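PDB 3EY5: acetyltransferase-like, GNAT family from Bacteroides thetaiotaomicron, which probably transfers an acetyl group to an amine, as an N-acetyltransferase of the GNAT family. Local coordinates for residues A[99-113]-A[149-161]. Numbering follows the deposited sequence. Where two conformers were deposited one is given.
Sequences CEFLKRPIVLEVERP and LPMYLMVHGNLDA
The carbonyl of Y152 accepts the backbone N-H of V110, with V110 N 2.8 Å from Y152 O, and the CA-H of E109 also approaches that oxygen. The return bond from Y152 N to V110 O closes the pair, and the hydrogen-bonded pairs L108 with M154 and I106 with H156 continue the antiparallel ladder. Beyond strand 106-110, R112 runs extended from CG to NE across the ring of Y152. R112 CG sits 3.7 Å from the centroid of the Y152 ring, almost on the ring normal, in a CH-pi contact. R112 NE lies 2.9 Å from M151 O, with an N-H...O angle of 164°, approaching from above the carbonyl plane, while P150 CB covers the guanidinium face opposite Y152. R112 NH2 carries a salt bridge to D136. A leucine in place of R112 would probably leave D136 without its counter-charge and M151 O without this side-chain donor. On the same face of the sheet as Y152, V110 CG2 packs 3.8 Å from M154 CG, and L108 CD1 lies 3.6 Å from M154 CB, beneath helix 116-127. The opposite face carries V107 and E109 against L153; E109, extended beyond CG, takes hydrogen bonds from Y137 and Q139. At the far end C99 SG stands over the H156 ring, 3.9 Å from its centroid, in a sulfur-aromatic contact, while H156 ND1 bonds to G129 O. With CG anti to the backbone N (chi1 173°), the imidazole lies with one face against the C99 thiol sulfur. Strand 149-156 thus pairs antiparallel with strand 106-110, itself parallel to strand 74-81, within the mixed sheet characteristic of the GNAT fold.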
loop_
_atom_site.group_PDB
_atom_site.type_symbol
_atom_site.label_atom_id
_atom_site.label_comp_id
_atom_site.label_asym_id
_atom_site.label_seq_id
_atom_site.Cartn_x
_atom_site.Cartn_y
_atom_site.Cartn_z
ATOM N N CYS A 99 4.387 -9.702 6.208
ATOM C CA CYS A 99 3.717 -10.234 7.399
ATOM C C CYS A 99 4.624 -10.544 8.595
ATOM O O CYS A 99 4.167 -10.564 9.722
ATOM C CB CYS A 99 2.910 -11.467 7.003
ATOM S SG CYS A 99 1.669 -10.987 5.789
ATOM N N GLU A 100 5.906 -10.767 8.355
ATOM C CA GLU A 100 6.867 -10.873 9.461
ATOM C C GLU A 100 7.209 -9.481 9.999
ATOM O O GLU A 100 7.329 -9.263 11.211
ATOM C CB GLU A 100 8.153 -11.557 9.010
ATOM C CG GLU A 100 7.953 -12.841 8.236
ATOM C CD GLU A 100 9.286 -13.507 7.851
ATOM O OE1 GLU A 100 10.240 -13.490 8.682
ATOM O OE2 GLU A 100 9.375 -14.060 6.724
ATOM N N PHE A 101 7.390 -8.543 9.076
ATOM C CA PHE A 101 7.916 -7.227 9.403
ATOM C C PHE A 101 6.864 -6.401 10.125
ATOM O O PHE A 101 7.195 -5.643 11.053
ATOM C CB PHE A 101 8.369 -6.562 8.110
ATOM C CG PHE A 101 8.995 -5.201 8.286
ATOM C CD1 PHE A 101 10.181 -5.042 9.007
ATOM C CD2 PHE A 101 8.420 -4.082 7.674
ATOM C CE1 PHE A 101 10.754 -3.796 9.154
ATOM C CE2 PHE A 101 8.989 -2.835 7.802
ATOM C CZ PHE A 101 10.162 -2.680 8.543
ATOM N N LEU A 102 5.606 -6.558 9.690
ATOM C CA LEU A 102 4.450 -5.881 10.282
ATOM C C LEU A 102 3.567 -6.938 10.961
ATOM O O LEU A 102 3.013 -7.833 10.298
ATOM C CB LEU A 102 3.652 -5.096 9.219
ATOM C CG LEU A 102 4.356 -4.045 8.343
ATOM C CD1 LEU A 102 3.405 -3.445 7.379
ATOM C CD2 LEU A 102 5.012 -2.928 9.152
ATOM N N LYS A 103 3.469 -6.873 12.281
ATOM C CA LYS A 103 2.802 -7.924 13.022
ATOM C C LYS A 103 1.364 -7.562 13.416
ATOM O O LYS A 103 0.484 -8.429 13.418
ATOM C CB LYS A 103 3.648 -8.318 14.240
ATOM C CG LYS A 103 4.734 -9.340 13.910
ATOM C CD LYS A 103 4.094 -10.714 13.912
ATOM C CE LYS A 103 4.627 -11.575 12.826
ATOM N NZ LYS A 103 3.574 -12.551 12.508
ATOM N N ARG A 104 1.104 -6.286 13.700
ATOM C CA ARG A 104 -0.293 -5.844 13.884
ATOM C C ARG A 104 -1.080 -6.065 12.572
ATOM O O ARG A 104 -0.462 -6.237 11.527
ATOM C CB ARG A 104 -0.366 -4.391 14.350
ATOM C CG ARG A 104 0.682 -4.013 15.398
ATOM C CD ARG A 104 0.435 -2.606 15.912
ATOM N NE ARG A 104 1.507 -2.151 16.796
ATOM C CZ ARG A 104 1.589 -2.475 18.093
ATOM N NH1 ARG A 104 2.593 -2.030 18.831
ATOM N NH2 ARG A 104 0.672 -3.255 18.665
ATOM N N PRO A 105 -2.431 -6.086 12.625
ATOM C CA PRO A 105 -3.215 -6.298 11.375
ATOM C C PRO A 105 -2.843 -5.324 10.231
ATOM O O PRO A 105 -2.429 -4.171 10.461
ATOM C CB PRO A 105 -4.656 -6.084 11.815
ATOM C CG PRO A 105 -4.637 -6.381 13.378
ATOM C CD PRO A 105 -3.306 -5.843 13.803
ATOM N N ILE A 106 -2.915 -5.824 9.010
ATOM C CA ILE A 106 -2.455 -5.059 7.839
ATOM C C ILE A 106 -3.673 -4.871 6.969
ATOM O O ILE A 106 -4.365 -5.846 6.657
ATOM C CB ILE A 106 -1.414 -5.810 7.022
ATOM C CG1 ILE A 106 -0.197 -6.177 7.875
ATOM C CG2 ILE A 106 -0.981 -4.965 5.766
ATOM C CD1 ILE A 106 0.769 -7.052 7.130
ATOM N N VAL A 107 -3.931 -3.625 6.605
ATOM C CA VAL A 107 -5.047 -3.309 5.733
ATOM C C VAL A 107 -4.483 -2.787 4.420
ATOM O O VAL A 107 -3.561 -1.964 4.416
ATOM C CB VAL A 107 -6.003 -2.265 6.362
ATOM C CG1 VAL A 107 -7.202 -1.991 5.434
ATOM C CG2 VAL A 107 -6.477 -2.717 7.807
ATOM N N LEU A 108 -5.033 -3.273 3.311
ATOM C CA LEU A 108 -4.792 -2.629 1.988
ATOM C C LEU A 108 -6.099 -2.524 1.156
ATOM O O LEU A 108 -7.117 -3.137 1.516
ATOM C CB LEU A 108 -3.705 -3.368 1.224
ATOM C CG LEU A 108 -3.970 -4.871 0.993
ATOM C CD1 LEU A 108 -5.044 -5.086 -0.024
ATOM C CD2 LEU A 108 -2.731 -5.521 0.490
ATOM N N GLU A 109 -6.075 -1.723 0.092
ATOM C CA GLU A 109 -7.209 -1.618 -0.851
ATOM C C GLU A 109 -6.890 -2.376 -2.139
ATOM O O GLU A 109 -5.726 -2.376 -2.599
ATOM C CB GLU A 109 -7.499 -0.173 -1.231
ATOM C CG GLU A 109 -7.462 0.844 -0.092
ATOM C CD GLU A 109 -7.776 2.271 -0.575
ATOM O OE1 GLU A 109 -8.007 2.446 -1.793
ATOM O OE2 GLU A 109 -7.794 3.228 0.245
ATOM N N VAL A 110 -7.896 -3.060 -2.677
ATOM C CA VAL A 110 -7.811 -3.684 -3.989
ATOM C C VAL A 110 -8.975 -3.211 -4.849
ATOM O O VAL A 110 -10.022 -2.812 -4.350
ATOM C CB VAL A 110 -7.816 -5.231 -3.964
ATOM C CG1 VAL A 110 -6.598 -5.752 -3.271
ATOM C CG2 VAL A 110 -9.068 -5.765 -3.330
ATOM N N GLU A 111 -8.750 -3.244 -6.144
ATOM C CA GLU A 111 -9.812 -3.093 -7.122
ATOM C C GLU A 111 -10.925 -4.138 -6.986
ATOM O O GLU A 111 -10.663 -5.292 -6.585
ATOM C CB GLU A 111 -9.199 -3.165 -8.506
ATOM C CG GLU A 111 -8.783 -1.801 -8.977
ATOM C CD GLU A 111 -10.014 -1.021 -9.412
ATOM O OE1 GLU A 111 -9.878 0.177 -9.760
ATOM O OE2 GLU A 111 -11.126 -1.625 -9.406
ATOM N N ARG A 112 -12.161 -3.741 -7.284
ATOM C CA ARG A 112 -13.268 -4.694 -7.194
ATOM C C ARG A 112 -13.201 -5.660 -8.392
ATOM O O ARG A 112 -12.734 -5.269 -9.469
ATOM C CB ARG A 112 -14.636 -3.994 -7.050
ATOM C CG ARG A 112 -14.713 -3.181 -5.815
ATOM C CD ARG A 112 -16.142 -2.744 -5.594
ATOM N NE ARG A 112 -16.221 -1.764 -4.530
ATOM C CZ ARG A 112 -17.327 -1.087 -4.253
ATOM N NH1 ARG A 112 -18.409 -1.310 -4.966
ATOM N NH2 ARG A 112 -17.333 -0.183 -3.287
ATOM N N PRO A 113 -13.612 -6.941 -8.185
ATOM C CA PRO A 113 -13.328 -7.954 -9.197
ATOM C C PRO A 113 -14.201 -7.803 -10.431
ATOM O O PRO A 113 -15.027 -8.660 -10.732
ATOM C CB PRO A 113 -13.635 -9.267 -8.484
ATOM C CG PRO A 113 -14.564 -8.925 -7.433
ATOM C CD PRO A 113 -14.163 -7.559 -6.966
ATOM N N LEU A 149 -12.933 6.208 -5.851
ATOM C CA LEU A 149 -12.733 4.946 -6.576
ATOM C C LEU A 149 -13.319 3.744 -5.827
ATOM O O LEU A 149 -12.947 3.503 -4.695
ATOM C CB LEU A 149 -11.246 4.718 -6.890
ATOM C CG LEU A 149 -10.499 5.871 -7.572
ATOM C CD1 LEU A 149 -9.003 5.554 -7.578
ATOM C CD2 LEU A 149 -11.049 6.148 -9.001
ATOM N N PRO A 150 -14.248 3.003 -6.460
ATOM C CA PRO A 150 -14.813 1.834 -5.782
ATOM C C PRO A 150 -13.685 0.813 -5.544
ATOM O O PRO A 150 -12.872 0.627 -6.426
ATOM C CB PRO A 150 -15.843 1.295 -6.783
ATOM C CG PRO A 150 -15.887 2.292 -7.928
ATOM C CD PRO A 150 -14.622 3.086 -7.881
HETATM N N MSE A 151 -13.583 0.243 -4.348
HETATM C CA MSE A 151 -12.499 -0.688 -4.032
HETATM C C MSE A 151 -13.013 -1.588 -2.984
HETATM O O MSE A 151 -14.119 -1.407 -2.505
HETATM C CB MSE A 151 -11.299 0.032 -3.439
HETATM C CG MSE A 151 -10.868 1.160 -4.289
HETATM SE SE MSE A 151 -9.599 0.591 -5.652
HETATM C CE MSE A 151 -8.385 1.747 -4.705
ATOM N N TYR A 152 -12.206 -2.560 -2.602
ATOM C CA TYR A 152 -12.513 -3.378 -1.430
ATOM C C TYR A 152 -11.306 -3.279 -0.552
ATOM O O TYR A 152 -10.176 -3.120 -1.031
ATOM C CB TYR A 152 -12.739 -4.851 -1.802
ATOM C CG TYR A 152 -14.098 -5.146 -2.392
ATOM C CD1 TYR A 152 -15.240 -4.401 -1.991
ATOM C CD2 TYR A 152 -14.270 -6.188 -3.304
ATOM C CE1 TYR A 152 -16.510 -4.686 -2.519
ATOM C CE2 TYR A 152 -15.523 -6.483 -3.831
ATOM C CZ TYR A 152 -16.628 -5.732 -3.445
ATOM O OH TYR A 152 -17.857 -6.015 -3.983
ATOM N N LEU A 153 -11.528 -3.434 0.732
ATOM C CA LEU A 153 -10.396 -3.572 1.659
ATOM C C LEU A 153 -10.112 -5.056 1.827
ATOM O O LEU A 153 -11.007 -5.896 1.716
ATOM C CB LEU A 153 -10.705 -2.969 3.020
ATOM C CG LEU A 153 -11.018 -1.477 3.123
ATOM C CD1 LEU A 153 -11.374 -1.214 4.616
ATOM C CD2 LEU A 153 -9.803 -0.602 2.652
HETATM N N MSE A 154 -8.860 -5.359 2.107
HETATM C CA MSE A 154 -8.453 -6.726 2.360
HETATM C C MSE A 154 -7.572 -6.659 3.568
HETATM O O MSE A 154 -6.753 -5.744 3.680
HETATM C CB MSE A 154 -7.697 -7.282 1.166
HETATM C CG MSE A 154 -8.594 -7.542 -0.015
HETATM SE SE MSE A 154 -7.732 -8.740 -1.210
HETATM C CE MSE A 154 -7.957 -10.340 -0.104
ATOM N N VAL A 155 -7.780 -7.610 4.481
ATOM C CA VAL A 155 -7.165 -7.536 5.797
ATOM C C VAL A 155 -6.401 -8.801 6.164
ATOM O O VAL A 155 -6.865 -9.917 5.942
ATOM C CB VAL A 155 -8.237 -7.186 6.879
ATOM C CG1 VAL A 155 -7.590 -6.954 8.242
ATOM C CG2 VAL A 155 -8.973 -5.933 6.442
ATOM N N HIS A 156 -5.220 -8.634 6.730
ATOM C CA HIS A 156 -4.499 -9.788 7.243
ATOM C C HIS A 156 -4.416 -9.552 8.738
ATOM O O HIS A 156 -3.966 -8.485 9.163
ATOM C CB HIS A 156 -3.097 -9.888 6.615
ATOM C CG HIS A 156 -2.246 -10.961 7.217
ATOM N ND1 HIS A 156 -2.272 -12.265 6.773
ATOM C CD2 HIS A 156 -1.346 -10.925 8.230
ATOM C CE1 HIS A 156 -1.420 -12.990 7.482
ATOM N NE2 HIS A 156 -0.848 -12.199 8.375
ATOM N N GLY A 157 -4.895 -10.508 9.534
ATOM C CA GLY A 157 -4.873 -10.373 10.991
ATOM C C GLY A 157 -6.266 -10.325 11.621
ATOM O O GLY A 157 -7.269 -10.448 10.929
ATOM N N ASN A 158 -6.324 -10.128 12.932
ATOM C CA ASN A 158 -7.576 -10.239 13.693
ATOM C C ASN A 158 -8.288 -8.890 13.698
ATOM O O ASN A 158 -8.116 -8.066 14.615
ATOM C CB ASN A 158 -7.304 -10.822 15.113
ATOM C CG ASN A 158 -8.504 -10.658 16.114
ATOM O OD1 ASN A 158 -8.310 -10.241 17.271
ATOM N ND2 ASN A 158 -9.720 -11.015 15.677
ATOM N N LEU A 159 -9.014 -8.637 12.611
ATOM C CA LEU A 159 -9.982 -7.533 12.547
ATOM C C LEU A 159 -11.252 -8.129 11.933
ATOM O O LEU A 159 -11.178 -8.906 11.001
ATOM C CB LEU A 159 -9.453 -6.353 11.721
ATOM C CG LEU A 159 -8.265 -5.527 12.253
ATOM C CD1 LEU A 159 -7.625 -4.692 11.160
ATOM C CD2 LEU A 159 -8.625 -4.610 13.413
ATOM N N ASP A 160 -12.411 -7.827 12.493
ATOM C CA ASP A 160 -13.637 -8.332 11.901
ATOM C C ASP A 160 -14.395 -7.184 11.204
ATOM O O ASP A 160 -14.593 -6.075 11.752
ATOM C CB ASP A 160 -14.481 -9.151 12.909
ATOM C CG ASP A 160 -13.858 -10.547 13.233
ATOM O OD1 ASP A 160 -12.750 -10.856 12.735
ATOM O OD2 ASP A 160 -14.472 -11.344 13.986
ATOM N N ALA A 161 -14.764 -7.458 9.957
ATOM C CA ALA A 161 -15.348 -6.458 9.075
ATOM C C ALA A 161 -16.560 -5.833 9.744
ATOM O O ALA A 161 -16.750 -4.608 9.723
ATOM C CB ALA A 161 -15.747 -7.106 7.749
HETATM O O HOH W 1 -11.529 1.815 -8.916
#